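Tryptophan halogenase superfamily (Brevundimonas sp. BAL3, PDB 6FRL) probably halogenates aromatic substrates in a reaction that depends on reduced flavin, with a preference for bromination over chlorination. Local coordinates at residues G202-L207 and A334-A339; Y252-E257 and P309-D314. All blocks are in the same frame, centred on the assembly; numbering follows the deposited sequence.

Contact 1 of 2, residues G202-L207 and A334-A339; sequences GFVRAL and AKNCVA
The carboxamide of Asn336 lies against the backbone of Val204 and bonds to both polar groups of that residue. Val204 N donates to Asn336 OD1 at 2.9 Å, from a position tilted slightly out of the amide plane. In return Asn336 ND2 reaches Val204 O at 3.2 Å, in the plane of that carbonyl and on one of its lone pairs, with an N-H...O angle of 167°. Two bonds in opposite senses fix the rotation of the amide about chi2, and they resemble the pairing of a strand edge, although one partner is a side chain. Asn336 CG sits between its own backbone N and carbonyl carbon (chi1 65°), which carries it to 3.8 Å from Val204 N. Asn336 ND2 also donates to Asp218 O, so the amide spans two pieces of backbone. An alanine here would probably leave Val204 N and Val204 O without these mates and remove the amide's share of the packing on the Phe203 ring near CD2.

That ring lies across the turn at 335-336. Lys335 CB stands over one face, offset toward the rim, in a CH-pi contact 4.0 Å from the ring centroid, while Lys335 CG approaches Phe203 CE1 at 3.8 Å. On the same side of the ring plane, Asn336 CB and CG meet Phe203 CD2, both at 3.7 Å, with ring and amide planes 32° apart. Beyond the ring, Lys335 CD passes Gly202 O at 3.5 Å, and the chain bends at chi4, where NZ bonds to Asp201 O.

The contact joins the three-stranded antiparallel sheet to the hairpin turn between strands 333-334 and 337-339 at the rim of the Rossmann-type sheet. Its chemistry implies that Val204 and Asn336 must meet in one orientation to make both amide bonds, while the side chains of Lys335 and Asn336 pack on one side of the Phe203 ring.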
ATOM      1  N   GLY B 202      21.875 -27.823  12.545  1.00 43.94           N
ATOM      2  CA  GLY B 202      21.269 -28.335  11.327  1.00 42.24           C
ATOM      3  C   GLY B 202      21.274 -27.369  10.124  1.00 40.34           C
ATOM      4  O   GLY B 202      20.588 -27.620   9.128  1.00 39.03           O
ATOM      5  N   PHE B 203      22.046 -26.275  10.205  1.00 37.40           N
ATOM      6  CA  PHE B 203      22.172 -25.317   9.101  1.00 40.34           C
ATOM      7  C   PHE B 203      22.951 -26.000   7.985  1.00 39.87           C
ATOM      8  O   PHE B 203      23.611 -27.010   8.237  1.00 39.92           O
ATOM      9  CB  PHE B 203      22.890 -24.024   9.538  1.00 39.22           C
ATOM     10  CG  PHE B 203      21.983 -22.986  10.172  1.00 40.75           C
ATOM     11  CD1 PHE B 203      20.985 -23.328  11.090  1.00 43.92           C
ATOM     12  CD2 PHE B 203      22.177 -21.643   9.904  1.00 46.02           C
ATOM     13  CE1 PHE B 203      20.196 -22.349  11.709  1.00 44.27           C
ATOM     14  CE2 PHE B 203      21.389 -20.665  10.515  1.00 45.20           C
ATOM     15  CZ  PHE B 203      20.395 -21.014  11.415  1.00 44.29           C
ATOM     16  N   VAL B 204      22.863 -25.487   6.756  1.00 40.59           N
ATOM     17  CA  VAL B 204      23.630 -26.062   5.640  1.00 39.81           C
ATOM     18  C   VAL B 204      25.108 -25.624   5.789  1.00 42.41           C
ATOM     19  O   VAL B 204      25.382 -24.429   5.926  1.00 37.26           O
ATOM     20  CB  VAL B 204      23.083 -25.613   4.273  1.00 39.50           C
ATOM     21  CG1 VAL B 204      23.934 -26.169   3.143  1.00 40.16           C
ATOM     22  CG2 VAL B 204      21.653 -26.078   4.086  1.00 39.55           C
ATOM     23  N   ARG B 205      26.029 -26.602   5.821  1.00 45.66           N
ATOM     24  CA  ARG B 205      27.482 -26.340   5.914  1.00 47.11           C
ATOM     25  C   ARG B 205      28.095 -26.217   4.520  1.00 41.35           C
ATOM     26  O   ARG B 205      28.826 -25.260   4.237  1.00 37.22           O
ATOM     27  CB  ARG B 205      28.209 -27.439   6.732  1.00 51.84           C
ATOM     28  CG  ARG B 205      29.672 -27.110   7.134  1.00 52.57           C
ATOM     29  CD  ARG B 205      30.401 -28.258   7.867  1.00 51.70           C
ATOM     30  NE  ARG B 205      30.425 -29.495   7.070  1.00 52.39           N
ATOM     31  CZ  ARG B 205      31.187 -29.726   5.987  1.00 57.11           C
ATOM     32  NH1 ARG B 205      31.063 -30.877   5.326  1.00 55.06           N
ATOM     33  NH2 ARG B 205      32.036 -28.797   5.520  1.00 59.20           N
ATOM     34  N   ALA B 206      27.802 -27.175   3.649  1.00 37.64           N
ATOM     35  CA  ALA B 206      28.490 -27.232   2.345  1.00 37.14           C
ATOM     36  C   ALA B 206      27.836 -28.175   1.385  1.00 36.70           C
ATOM     37  O   ALA B 206      27.085 -29.057   1.809  1.00 39.19           O
ATOM     38  CB  ALA B 206      29.937 -27.657   2.532  1.00 39.13           C
ATOM     39  N   LEU B 207      28.127 -27.991   0.097  1.00 37.62           N
ATOM     40  CA  LEU B 207      27.762 -28.968  -0.928  1.00 41.86           C
ATOM     41  C   LEU B 207      28.949 -29.890  -1.190  1.00 44.35           C
ATOM     42  O   LEU B 207      30.087 -29.431  -1.221  1.00 42.68           O
ATOM     43  CB  LEU B 207      27.410 -28.288  -2.246  1.00 40.98           C
ATOM     44  CG  LEU B 207      26.418 -27.152  -2.283  1.00 40.47           C
ATOM     45  CD1 LEU B 207      26.291 -26.645  -3.705  1.00 40.09           C
ATOM     46  CD2 LEU B 207      25.072 -27.615  -1.783  1.00 41.41           C
ATOM     47  N   ALA B 334      14.212 -21.213   5.151  1.00 29.55           N
ATOM     48  CA  ALA B 334      14.424 -22.010   6.355  1.00 32.15           C
ATOM     49  C   ALA B 334      15.917 -22.021   6.690  1.00 34.13           C
ATOM     50  O   ALA B 334      16.751 -22.174   5.814  1.00 35.00           O
ATOM     51  CB  ALA B 334      13.919 -23.426   6.135  1.00 31.58           C
ATOM     52  N   LYS B 335      16.237 -21.871   7.963  1.00 37.43           N
ATOM     53  CA  LYS B 335      17.618 -21.840   8.435  1.00 39.89           C
ATOM     54  C   LYS B 335      18.458 -20.817   7.646  1.00 36.85           C
ATOM     55  O   LYS B 335      18.200 -19.619   7.767  1.00 37.93           O
ATOM     56  CB  LYS B 335      18.194 -23.260   8.514  1.00 42.86           C
ATOM     57  CG  LYS B 335      17.543 -24.069   9.644  1.00 44.12           C
ATOM     58  CD  LYS B 335      17.803 -25.556   9.576  1.00 46.83           C
ATOM     59  CE  LYS B 335      16.881 -26.332  10.523  1.00 51.43           C
ATOM     60  NZ  LYS B 335      17.145 -25.935  11.936  1.00 50.73           N
ATOM     61  N   ASN B 336      19.423 -21.268   6.846  1.00 35.19           N
ATOM     62  CA  ASN B 336      20.247 -20.372   6.014  1.00 30.70           C
ATOM     63  C   ASN B 336      20.103 -20.695   4.528  1.00 29.60           C
ATOM     64  O   ASN B 336      21.041 -20.517   3.734  1.00 27.31           O
ATOM     65  CB  ASN B 336      21.725 -20.433   6.466  1.00 29.83           C
ATOM     66  CG  ASN B 336      22.370 -21.786   6.244  1.00 29.22           C
ATOM     67  OD1 ASN B 336      21.713 -22.838   6.276  1.00 29.54           O
ATOM     68  ND2 ASN B 336      23.675 -21.768   6.003  1.00 28.30           N
ATOM     69  N   CYS B 337      18.909 -21.158   4.155  1.00 28.80           N
ATOM     70  CA  CYS B 337      18.555 -21.388   2.773  1.00 27.58           C
ATOM     71  C   CYS B 337      17.342 -20.548   2.405  1.00 26.56           C
ATOM     72  O   CYS B 337      16.314 -20.636   3.071  1.00 23.50           O
ATOM     73  CB  CYS B 337      18.235 -22.845   2.573  1.00 27.39           C
ATOM     74  SG  CYS B 337      17.870 -23.225   0.868  1.00 28.64           S
ATOM     75  N   VAL B 338      17.471 -19.747   1.340  1.00 28.03           N
ATOM     76  CA  VAL B 338      16.351 -18.996   0.742  1.00 27.59           C
ATOM     77  C   VAL B 338      16.065 -19.646  -0.576  1.00 26.58           C
ATOM     78  O   VAL B 338      16.997 -19.855  -1.358  1.00 27.28           O
ATOM     79  CB  VAL B 338      16.721 -17.537   0.447  1.00 28.83           C
ATOM     80  CG1 VAL B 338      15.532 -16.770  -0.097  1.00 29.98           C
ATOM     81  CG2 VAL B 338      17.220 -16.881   1.707  1.00 31.92           C
ATOM     82  N   ALA B 339      14.789 -19.939  -0.845  1.00 25.42           N
ATOM     83  CA  ALA B 339      14.410 -20.541  -2.116  1.00 24.45           C
ATOM     84  C   ALA B 339      13.918 -19.482  -3.105  1.00 24.84           C
ATOM     85  O   ALA B 339      13.001 -18.712  -2.783  1.00 29.37           O
ATOM     86  CB  ALA B 339      13.343 -21.577  -1.874  1.00 23.82           C
TER

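Contact 2 of 2, residues Y252-E257 and P309-D314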
ATOM      1  N   TYR B 252       2.072 -29.009 -22.461  1.00 42.46           N
ATOM      2  CA  TYR B 252       2.975 -29.267 -23.564  1.00 43.94           C
ATOM      3  C   TYR B 252       3.547 -27.936 -24.083  1.00 43.37           C
ATOM      4  O   TYR B 252       2.818 -26.959 -24.236  1.00 41.47           O
ATOM      5  CB  TYR B 252       2.230 -29.966 -24.696  1.00 46.23           C
ATOM      6  CG  TYR B 252       2.118 -31.476 -24.567  1.00 48.16           C
ATOM      7  CD1 TYR B 252       3.225 -32.287 -24.734  1.00 49.13           C
ATOM      8  CD2 TYR B 252       0.884 -32.088 -24.349  1.00 49.49           C
ATOM      9  CE1 TYR B 252       3.118 -33.655 -24.659  1.00 54.22           C
ATOM     10  CE2 TYR B 252       0.763 -33.459 -24.276  1.00 50.96           C
ATOM     11  CZ  TYR B 252       1.883 -34.244 -24.421  1.00 56.60           C
ATOM     12  OH  TYR B 252       1.780 -35.628 -24.322  1.00 60.72           O
ATOM     13  N   ALA B 253       4.849 -27.892 -24.355  1.00 42.30           N
ATOM     14  CA  ALA B 253       5.463 -26.706 -24.964  1.00 40.50           C
ATOM     15  C   ALA B 253       6.265 -27.118 -26.183  1.00 40.54           C
ATOM     16  O   ALA B 253       6.834 -28.225 -26.217  1.00 44.77           O
ATOM     17  CB  ALA B 253       6.362 -25.988 -23.971  1.00 40.15           C
ATOM     18  N   VAL B 254       6.323 -26.224 -27.163  1.00 36.32           N
ATOM     19  CA  VAL B 254       7.062 -26.465 -28.368  1.00 39.09           C
ATOM     20  C   VAL B 254       7.428 -25.115 -29.005  1.00 42.66           C
ATOM     21  O   VAL B 254       6.553 -24.222 -29.133  1.00 41.30           O
ATOM     22  CB  VAL B 254       6.254 -27.366 -29.341  1.00 39.30           C
ATOM     23  CG1 VAL B 254       4.937 -26.721 -29.749  1.00 38.03           C
ATOM     24  CG2 VAL B 254       7.058 -27.715 -30.597  1.00 38.70           C
ATOM     25  N   GLN B 255       8.718 -24.968 -29.364  1.00 42.05           N
ATOM     26  CA  GLN B 255       9.186 -23.798 -30.092  1.00 46.70           C
ATOM     27  C   GLN B 255       8.819 -23.949 -31.567  1.00 47.00           C
ATOM     28  O   GLN B 255       8.891 -25.045 -32.122  1.00 47.83           O
ATOM     29  CB  GLN B 255      10.711 -23.580 -29.955  1.00 49.99           C
ATOM     30  CG  GLN B 255      11.222 -23.154 -28.593  1.00 54.13           C
ATOM     31  CD  GLN B 255      10.845 -21.723 -28.215  1.00 56.26           C
ATOM     32  OE1 GLN B 255       9.910 -21.522 -27.421  1.00 60.12           O
ATOM     33  NE2 GLN B 255      11.576 -20.729 -28.747  1.00 47.31           N
ATOM     34  N   SER B 256       8.423 -22.841 -32.177  1.00 44.99           N
ATOM     35  CA  SER B 256       8.085 -22.789 -33.580  1.00 46.42           C
ATOM     36  C   SER B 256       8.975 -21.773 -34.298  1.00 50.11           C
ATOM     37  O   SER B 256       9.449 -20.794 -33.689  1.00 46.91           O
ATOM     38  CB  SER B 256       6.607 -22.440 -33.760  1.00 46.26           C
ATOM     39  OG  SER B 256       6.281 -21.127 -33.353  1.00 47.30           O
ATOM     40  N   GLU B 257       9.191 -22.027 -35.597  1.00 55.74           N
ATOM     41  CA  GLU B 257       9.979 -21.163 -36.482  1.00 58.42           C
ATOM     42  C   GLU B 257       8.987 -20.326 -37.272  1.00 52.10           C
ATOM     43  O   GLU B 257       8.054 -20.875 -37.821  1.00 52.20           O
ATOM     44  CB  GLU B 257      10.850 -22.029 -37.410  1.00 59.19           C
ATOM     45  CG  GLU B 257      11.820 -21.268 -38.321  1.00 62.28           C
ATOM     46  CD  GLU B 257      13.271 -21.677 -38.105  1.00 71.08           C
ATOM     47  OE1 GLU B 257      14.104 -20.753 -37.958  1.00 72.49           O
ATOM     48  OE2 GLU B 257      13.588 -22.902 -38.052  1.00 71.32           O
ATOM     49  N   PRO B 309      -2.061 -28.302 -34.600  1.00 49.10           N
ATOM     50  CA  PRO B 309      -2.580 -27.597 -35.806  1.00 52.47           C
ATOM     51  C   PRO B 309      -2.653 -26.074 -35.738  1.00 55.16           C
ATOM     52  O   PRO B 309      -3.029 -25.461 -36.732  1.00 57.90           O
ATOM     53  CB  PRO B 309      -4.019 -28.141 -35.964  1.00 51.04           C
ATOM     54  CG  PRO B 309      -4.137 -29.294 -35.029  1.00 51.00           C
ATOM     55  CD  PRO B 309      -3.101 -29.125 -33.952  1.00 48.39           C
ATOM     56  N   HIS B 310      -2.334 -25.469 -34.583  1.00 60.50           N
ATOM     57  CA  HIS B 310      -2.564 -24.021 -34.348  1.00 56.51           C
ATOM     58  C   HIS B 310      -1.346 -23.316 -33.769  1.00 55.47           C
ATOM     59  O   HIS B 310      -1.490 -22.339 -33.029  1.00 53.85           O
ATOM     60  CB  HIS B 310      -3.763 -23.811 -33.397  1.00 56.11           C
ATOM     61  CG  HIS B 310      -5.058 -24.304 -33.953  1.00 58.44           C
ATOM     62  ND1 HIS B 310      -5.791 -25.311 -33.353  1.00 53.05           N
ATOM     63  CD2 HIS B 310      -5.742 -23.947 -35.071  1.00 58.76           C
ATOM     64  CE1 HIS B 310      -6.872 -25.548 -34.076  1.00 61.55           C
ATOM     65  NE2 HIS B 310      -6.862 -24.741 -35.127  1.00 61.66           N
ATOM     66  N   LEU B 311      -0.148 -23.793 -34.111  1.00 53.77           N
ATOM     67  CA  LEU B 311       1.091 -23.135 -33.687  1.00 51.46           C
ATOM     68  C   LEU B 311       1.336 -21.841 -34.464  1.00 44.57           C
ATOM     69  O   LEU B 311       0.824 -21.654 -35.544  1.00 47.08           O
ATOM     70  CB  LEU B 311       2.272 -24.062 -33.890  1.00 51.86           C
ATOM     71  CG  LEU B 311       2.240 -25.419 -33.199  1.00 50.90           C
ATOM     72  CD1 LEU B 311       3.501 -26.165 -33.586  1.00 52.30           C
ATOM     73  CD2 LEU B 311       2.140 -25.276 -31.686  1.00 51.88           C
ATOM     74  N   LEU B 312       2.153 -20.957 -33.913  1.00 46.40           N
ATOM     75  CA  LEU B 312       2.552 -19.726 -34.608  1.00 45.41           C
ATOM     76  C   LEU B 312       3.620 -19.951 -35.676  1.00 40.97           C
ATOM     77  O   LEU B 312       4.228 -19.002 -36.097  1.00 42.15           O
ATOM     78  CB  LEU B 312       3.031 -18.674 -33.583  1.00 43.44           C
ATOM     79  CG  LEU B 312       1.957 -17.990 -32.729  1.00 42.16           C
ATOM     80  CD1 LEU B 312       2.591 -17.364 -31.502  1.00 40.78           C
ATOM     81  CD2 LEU B 312       1.193 -16.937 -33.549  1.00 38.64           C
ATOM     82  N   GLY B 313       3.816 -21.186 -36.128  1.00 45.50           N
ATOM     83  CA  GLY B 313       4.861 -21.545 -37.102  1.00 47.99           C
ATOM     84  C   GLY B 313       5.213 -23.035 -37.179  1.00 47.67           C
ATOM     85  O   GLY B 313       4.511 -23.875 -36.637  1.00 48.80           O
ATOM     86  N   ASP B 314       6.328 -23.333 -37.843  1.00 51.18           N
ATOM     87  CA  ASP B 314       6.784 -24.710 -38.098  1.00 50.73           C
ATOM     88  C   ASP B 314       7.489 -25.200 -36.829  1.00 51.30           C
ATOM     89  O   ASP B 314       8.446 -24.581 -36.368  1.00 47.13           O
ATOM     90  CB  ASP B 314       7.782 -24.771 -39.267  1.00 56.96           C
ATOM     91  CG  ASP B 314       7.173 -24.324 -40.610  1.00 60.30           C
ATOM     92  OD1 ASP B 314       6.215 -24.973 -41.072  1.00 57.87           O
ATOM     93  OD2 ASP B 314       7.655 -23.327 -41.203  1.00 64.02           O
TER
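Ser256 OG is held from outside the two segments: it accepts a hydrogen bond from Asn289 ND2 and makes a weak one to Ala287 O, both on the neighbouring strand 286-293. The setting is an antiparallel edge of the seven-stranded mixed sheet, where strand 250-257 ends beside the beginning of strand 314-323. OG lies between its own backbone N and carbonyl carbon (chi1 67°) and comes within 3.7 Å of Gly313 N without a bond to it.

Glu257 and Asp314 form a hydrogen-bonded antiparallel pair. Glu257 N donates to Asp314 O at 2.8 Å, and Asp314 N returns a bond to Glu257 O at 3.0 Å. Both carbonyl oxygens also receive a CA-H...O contact, Asp314 O from Ser256 CA and Glu257 O from Gly313 CA, each at 3.3 Å. At Gly313 a CB would run into Glu257 O, so the lack of a side chain lets the loop come this close to the strand.

The two acidic side chains lie on the same face of the sheet, but their charged ends stay apart: Glu257 has CG anti to the backbone N (chi1 -175°), and its chain then bends at chi2 and leads away from the loop. Asp314 OD1 has a long, weak ion pair with Arg259.

Farther back along the strand the chemistry becomes apolar, with Val254 and Leu311 crossing at about a right angle. Asn289 ties this part together as well, since its OD1 accepts from Leu312 N while its ND2 donates to Val254 O. The loop following helix 300-307 is thus tied to strand 286-293 as it passes the end of strand 250-257. Of the two methyls of Leu311, CD2 makes the nearer approach to Val254 CG1, at 3.7 Å, and CD1 follows at 4.1 Å.

In the fold
Contacts 1 and 2 are separate, with centres 41 Å apart and nearest atoms about 23 Å apart; along the sequence, both segments of contact 2 fall between those of contact 1. Both are partly buried, but their polar bonds are placed differently. In contact 1 a buried side-chain amide pairs with backbone between two sheets, the three-stranded one and the Rossmann-type one. Contact 2 joins the end of strand 250-257 to the loop leading into strand 314-323 of the seven-stranded sheet; there backbone pairs with backbone between exposed acidic residues, and the buried residues are Val254, Ser256 and Gly313. Aromatic and aliphatic groups meet in the first, aliphatic groups alone in the second.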